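Local coordinates for protein arginase (Glaciozyma antarctica, PDB 5YNL) that probably hydrolyses L-arginine to L-ornithine and urea, as arginases do, in a psychrophilic yeast, and is adapted to work in the cold, at residues F51-C63 and R137-L151. Residues are numbered along the deposited sequence; the frame is centred on the assembly and turned at random.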
loop_
_atom_site.group_PDB
_atom_site.type_symbol
_atom_site.label_atom_id
_atom_site.label_comp_id
_atom_site.label_asym_id
_atom_site.label_seq_id
_atom_site.Cartn_x
_atom_site.Cartn_y
_atom_site.Cartn_z
ATOM N N PHE A 51 -12.320 13.872 0.643
ATOM C CA PHE A 51 -11.442 13.845 -0.527
ATOM C C PHE A 51 -12.113 13.325 -1.811
ATOM O O PHE A 51 -11.932 13.907 -2.893
ATOM C CB PHE A 51 -10.190 13.007 -0.219
ATOM C CG PHE A 51 -9.489 13.415 1.045
ATOM C CD1 PHE A 51 -9.006 14.712 1.201
ATOM C CD2 PHE A 51 -9.317 12.508 2.081
ATOM C CE1 PHE A 51 -8.356 15.091 2.378
ATOM C CE2 PHE A 51 -8.672 12.874 3.250
ATOM C CZ PHE A 51 -8.192 14.167 3.406
ATOM N N LEU A 52 -12.880 12.240 -1.686
ATOM C CA LEU A 52 -13.414 11.522 -2.856
ATOM C C LEU A 52 -14.483 12.263 -3.663
ATOM O O LEU A 52 -15.089 13.217 -3.184
ATOM C CB LEU A 52 -13.958 10.144 -2.443
ATOM C CG LEU A 52 -13.028 8.943 -2.599
ATOM C CD1 LEU A 52 -11.591 9.386 -2.734
ATOM C CD2 LEU A 52 -13.166 8.001 -1.414
ATOM N N ALA A 53 -14.708 11.798 -4.891
ATOM C CA ALA A 53 -15.712 12.376 -5.790
ATOM C C ALA A 53 -17.115 11.883 -5.451
ATOM O O ALA A 53 -17.322 10.675 -5.204
ATOM C CB ALA A 53 -15.380 12.067 -7.241
ATOM N N THR A 54 -18.060 12.830 -5.473
ATOM C CA THR A 54 -19.436 12.638 -5.017
ATOM C C THR A 54 -20.166 11.479 -5.687
ATOM O O THR A 54 -21.055 10.887 -5.075
ATOM C CB THR A 54 -20.270 13.922 -5.152
ATOM N N PRO A 55 -19.851 11.194 -6.967
ATOM C CA PRO A 55 -20.171 9.825 -7.410
ATOM C C PRO A 55 -19.014 8.821 -7.143
ATOM O O PRO A 55 -18.062 8.754 -7.932
ATOM C CB PRO A 55 -20.471 9.990 -8.911
ATOM C CG PRO A 55 -19.841 11.287 -9.305
ATOM C CD PRO A 55 -19.771 12.154 -8.088
ATOM N N ARG A 56 -19.110 8.056 -6.051
ATOM C CA ARG A 56 -17.997 7.209 -5.565
ATOM C C ARG A 56 -17.366 6.248 -6.595
ATOM O O ARG A 56 -18.023 5.323 -7.100
ATOM C CB ARG A 56 -18.411 6.402 -4.319
ATOM C CG ARG A 56 -18.504 7.196 -3.017
ATOM C CD ARG A 56 -17.347 8.182 -2.861
ATOM N NE ARG A 56 -17.319 8.837 -1.549
ATOM C CZ ARG A 56 -18.126 9.827 -1.178
ATOM N NH1 ARG A 56 -19.057 10.278 -2.005
ATOM N NH2 ARG A 56 -18.013 10.355 0.031
ATOM N N THR A 57 -16.082 6.441 -6.879
ATOM C CA THR A 57 -15.465 5.649 -7.925
ATOM C C THR A 57 -14.201 4.958 -7.476
ATOM O O THR A 57 -13.306 5.586 -6.903
ATOM C CB THR A 57 -15.183 6.479 -9.173
ATOM O OG1 THR A 57 -16.334 7.279 -9.476
ATOM C CG2 THR A 57 -14.871 5.555 -10.357
ATOM N N ALA A 58 -14.147 3.649 -7.734
ATOM C CA ALA A 58 -12.980 2.831 -7.413
ATOM C C ALA A 58 -12.120 2.712 -8.663
ATOM O O ALA A 58 -12.575 2.187 -9.673
ATOM C CB ALA A 58 -13.401 1.428 -6.916
ATOM N N GLY A 59 -10.891 3.216 -8.603
ATOM C CA GLY A 59 -9.961 3.047 -9.703
ATOM C C GLY A 59 -9.230 1.733 -9.529
ATOM O O GLY A 59 -8.788 1.391 -8.422
ATOM N N ILE A 60 -9.100 0.979 -10.609
ATOM C CA ILE A 60 -8.438 -0.306 -10.505
ATOM C C ILE A 60 -7.236 -0.365 -11.434
ATOM O O ILE A 60 -7.384 -0.236 -12.659
ATOM C CB ILE A 60 -9.419 -1.471 -10.781
ATOM C CG1 ILE A 60 -10.420 -1.590 -9.625
ATOM C CG2 ILE A 60 -8.665 -2.787 -10.957
ATOM C CD1 ILE A 60 -11.410 -2.689 -9.795
ATOM N N VAL A 61 -6.045 -0.533 -10.855
ATOM C CA VAL A 61 -4.858 -0.740 -11.682
ATOM C C VAL A 61 -4.115 -2.011 -11.268
ATOM O O VAL A 61 -3.659 -2.148 -10.127
ATOM C CB VAL A 61 -3.924 0.536 -11.814
ATOM C CG1 VAL A 61 -4.649 1.833 -11.397
ATOM C CG2 VAL A 61 -2.621 0.382 -11.063
ATOM N N GLY A 62 -4.047 -2.967 -12.193
ATOM C CA GLY A 62 -3.328 -4.197 -11.933
ATOM C C GLY A 62 -1.965 -4.153 -12.584
ATOM O O GLY A 62 -1.826 -3.663 -13.707
ATOM N N CYS A 63 -0.956 -4.648 -11.876
ATOM C CA CYS A 63 0.376 -4.806 -12.443
ATOM C C CYS A 63 1.026 -6.115 -11.993
ATOM O O CYS A 63 1.470 -6.237 -10.846
ATOM C CB CYS A 63 1.266 -3.622 -12.085
ATOM S SG CYS A 63 3.034 -3.962 -12.341
ATOM N N ARG A 137 -0.771 5.823 -14.048
ATOM C CA ARG A 137 -2.143 5.306 -14.068
ATOM C C ARG A 137 -2.831 5.594 -12.740
ATOM O O ARG A 137 -4.020 5.927 -12.694
ATOM C CB ARG A 137 -2.160 3.802 -14.364
ATOM C CG ARG A 137 -1.501 3.418 -15.681
ATOM C CD ARG A 137 -0.985 1.976 -15.652
ATOM N NE ARG A 137 -2.052 0.980 -15.566
ATOM C CZ ARG A 137 -1.850 -0.323 -15.367
ATOM N NH1 ARG A 137 -2.880 -1.162 -15.299
ATOM N NH2 ARG A 137 -0.616 -0.787 -15.228
ATOM N N VAL A 138 -2.060 5.476 -11.664
ATOM C CA VAL A 138 -2.542 5.758 -10.323
ATOM C C VAL A 138 -2.925 7.231 -10.195
ATOM O O VAL A 138 -3.988 7.553 -9.659
ATOM C CB VAL A 138 -1.496 5.348 -9.271
ATOM C CG1 VAL A 138 -1.811 5.961 -7.926
ATOM C CG2 VAL A 138 -1.418 3.826 -9.181
ATOM N N TYR A 139 -2.086 8.122 -10.721
ATOM C CA TYR A 139 -2.409 9.549 -10.674
ATOM C C TYR A 139 -3.674 9.862 -11.467
ATOM O O TYR A 139 -4.521 10.632 -11.004
ATOM C CB TYR A 139 -1.264 10.444 -11.166
ATOM C CG TYR A 139 -1.675 11.894 -11.142
ATOM C CD1 TYR A 139 -1.781 12.585 -9.941
ATOM C CD2 TYR A 139 -2.001 12.563 -12.310
ATOM C CE1 TYR A 139 -2.179 13.912 -9.907
ATOM C CE2 TYR A 139 -2.404 13.892 -12.289
ATOM C CZ TYR A 139 -2.490 14.558 -11.087
ATOM O OH TYR A 139 -2.887 15.869 -11.067
ATOM N N ALA A 140 -3.787 9.260 -12.654
ATOM C CA ALA A 140 -4.967 9.412 -13.506
ATOM C C ALA A 140 -6.237 9.179 -12.700
ATOM O O ALA A 140 -7.117 10.029 -12.646
ATOM C CB ALA A 140 -4.899 8.441 -14.674
ATOM N N HIS A 141 -6.320 8.018 -12.065
ATOM C CA HIS A 141 -7.401 7.735 -11.129
ATOM C C HIS A 141 -7.402 8.711 -9.942
ATOM O O HIS A 141 -8.448 9.255 -9.594
ATOM C CB HIS A 141 -7.328 6.279 -10.656
ATOM C CG HIS A 141 -7.545 5.284 -11.755
ATOM N ND1 HIS A 141 -8.795 4.837 -12.113
ATOM C CD2 HIS A 141 -6.669 4.668 -12.584
ATOM C CE1 HIS A 141 -8.683 3.971 -13.111
ATOM N NE2 HIS A 141 -7.405 3.854 -13.414
ATOM N N ALA A 142 -6.239 8.925 -9.327
ATOM C CA ALA A 142 -6.112 9.868 -8.210
ATOM C C ALA A 142 -6.609 11.284 -8.552
ATOM O O ALA A 142 -7.391 11.884 -7.810
ATOM C CB ALA A 142 -4.671 9.923 -7.724
ATOM N N SER A 143 -6.158 11.823 -9.677
ATOM C CA SER A 143 -6.539 13.184 -10.073
ATOM C C SER A 143 -8.018 13.337 -10.444
ATOM O O SER A 143 -8.398 14.321 -11.072
ATOM C CB SER A 143 -5.691 13.629 -11.256
ATOM O OG SER A 143 -6.003 12.847 -12.393
ATOM N N LYS A 144 -8.853 12.380 -10.056
ATOM C CA LYS A 144 -10.258 12.390 -10.443
ATOM C C LYS A 144 -11.210 12.135 -9.273
ATOM O O LYS A 144 -12.422 12.045 -9.467
ATOM C CB LYS A 144 -10.501 11.357 -11.547
ATOM C CG LYS A 144 -9.876 11.732 -12.871
ATOM C CD LYS A 144 -9.898 10.574 -13.864
ATOM C CE LYS A 144 -11.304 10.195 -14.270
ATOM N NZ LYS A 144 -11.351 9.675 -15.675
ATOM N N GLY A 145 -10.665 12.014 -8.068
ATOM C CA GLY A 145 -11.480 11.729 -6.897
ATOM C C GLY A 145 -11.732 10.241 -6.697
ATOM O O GLY A 145 -12.521 9.816 -5.843
ATOM N N GLN A 146 -11.066 9.422 -7.497
ATOM C CA GLN A 146 -11.237 7.990 -7.340
ATOM C C GLN A 146 -10.438 7.484 -6.145
ATOM O O GLN A 146 -9.502 8.141 -5.684
ATOM C CB GLN A 146 -10.816 7.265 -8.612
ATOM C CG GLN A 146 -11.631 7.655 -9.816
ATOM C CD GLN A 146 -11.397 6.722 -10.970
ATOM O OE1 GLN A 146 -10.460 5.935 -10.957
ATOM N NE2 GLN A 146 -12.254 6.799 -11.976
ATOM N N LEU A 147 -10.826 6.326 -5.624
ATOM C CA LEU A 147 -9.971 5.610 -4.683
ATOM C C LEU A 147 -9.243 4.593 -5.556
ATOM O O LEU A 147 -9.892 3.739 -6.144
ATOM C CB LEU A 147 -10.823 4.907 -3.619
ATOM C CG LEU A 147 -10.202 4.527 -2.270
ATOM C CD1 LEU A 147 -11.306 4.137 -1.309
ATOM C CD2 LEU A 147 -9.196 3.390 -2.435
ATOM N N THR A 148 -7.924 4.708 -5.693
ATOM C CA THR A 148 -7.175 3.825 -6.597
ATOM C C THR A 148 -6.766 2.529 -5.894
ATOM O O THR A 148 -5.949 2.536 -4.954
ATOM C CB THR A 148 -5.921 4.506 -7.131
ATOM O OG1 THR A 148 -6.257 5.838 -7.547
ATOM C CG2 THR A 148 -5.329 3.711 -8.290
ATOM N N VAL A 149 -7.342 1.422 -6.342
ATOM C CA VAL A 149 -6.987 0.109 -5.822
ATOM C C VAL A 149 -5.892 -0.467 -6.716
ATOM O O VAL A 149 -6.165 -0.848 -7.858
ATOM C CB VAL A 149 -8.213 -0.850 -5.788
ATOM C CG1 VAL A 149 -7.827 -2.213 -5.219
ATOM C CG2 VAL A 149 -9.364 -0.235 -4.971
ATOM N N THR A 150 -4.652 -0.515 -6.223
ATOM C CA THR A 150 -3.593 -1.142 -7.011
ATOM C C THR A 150 -3.432 -2.598 -6.615
ATOM O O THR A 150 -3.133 -2.928 -5.442
ATOM C CB THR A 150 -2.238 -0.433 -6.939
ATOM O OG1 THR A 150 -2.418 0.976 -7.112
ATOM C CG2 THR A 150 -1.332 -0.950 -8.045
ATOM N N LEU A 151 -3.659 -3.463 -7.605
ATOM C CA LEU A 151 -3.552 -4.896 -7.426
ATOM C C LEU A 151 -2.187 -5.278 -7.931
ATOM O O LEU A 151 -1.910 -5.213 -9.137
ATOM C CB LEU A 151 -4.638 -5.630 -8.211
ATOM C CG LEU A 151 -6.043 -5.309 -7.717
ATOM C CD1 LEU A 151 -7.094 -6.169 -8.429
ATOM C CD2 LEU A 151 -6.121 -5.467 -6.186
HETATM O O HOH W 1 -7.335 1.524 -15.650
HETATM O O HOH W 2 -5.670 -0.001 -15.613
#
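Arg137, near the C-terminal end of helix 124-142, reaches Val61 and Gly62 of strand 57-63, in the parallel beta-sheet of the alpha/beta arginase fold. Residues 137-142 of the helix run antiparallel to strand 57-63 (175°, axes 8.6 Å apart), and the chain then passes through a short loop into the neighbouring parallel strand 147-152. The Arg137 chain bends at its third torsion (66°), bringing NH1 to 3.1 Å from Gly62 O, a hydrogen bond tilted from the guanidinium plane; Val61 CB lies over one face of that group, and NH2 forms a salt bridge with Asp133. Val138 adds an apolar contact, its CG2 4.1 Å from CG2 of Val61.

One turn on, the His141 ring lies with a face over the backbone of Gly59 and Ile60. Its ND1 comes 3.2 Å from Gly59 CA, so the ring packs directly on the glycine backbone, while water at NE2 sits in the ring plane. In the loop, Gly145 O accepts a hydrogen bond from Ala53 N and has Leu52 CD1 packed at 3.3 Å. Gln146, extended beyond CG, crosses Thr57 obliquely and places NE2 3.3 Å from Thr57 CG2; NE2 is hydrogen-bonded to Asp98 of strand 96-99, which flanks strand 57-63 on its other edge.

From Leu147 onward the strands pair in parallel: Leu147 N and Val149 N donate to Thr57 O and Gly59 O, while Gly59 N and Val61 N donate back to Leu147 O and Val149 O. Further along, Leu151 O accepts a hydrogen bond from Cys63 N at 3.0 Å, and Cys63 also pairs with Gly153. On the face turned to helix 124-142, with Val138 and His141, Val61 CG2 meets Thr150 CG2 and Val61 CG1 meets Thr148 CG2 at 3.7 Å.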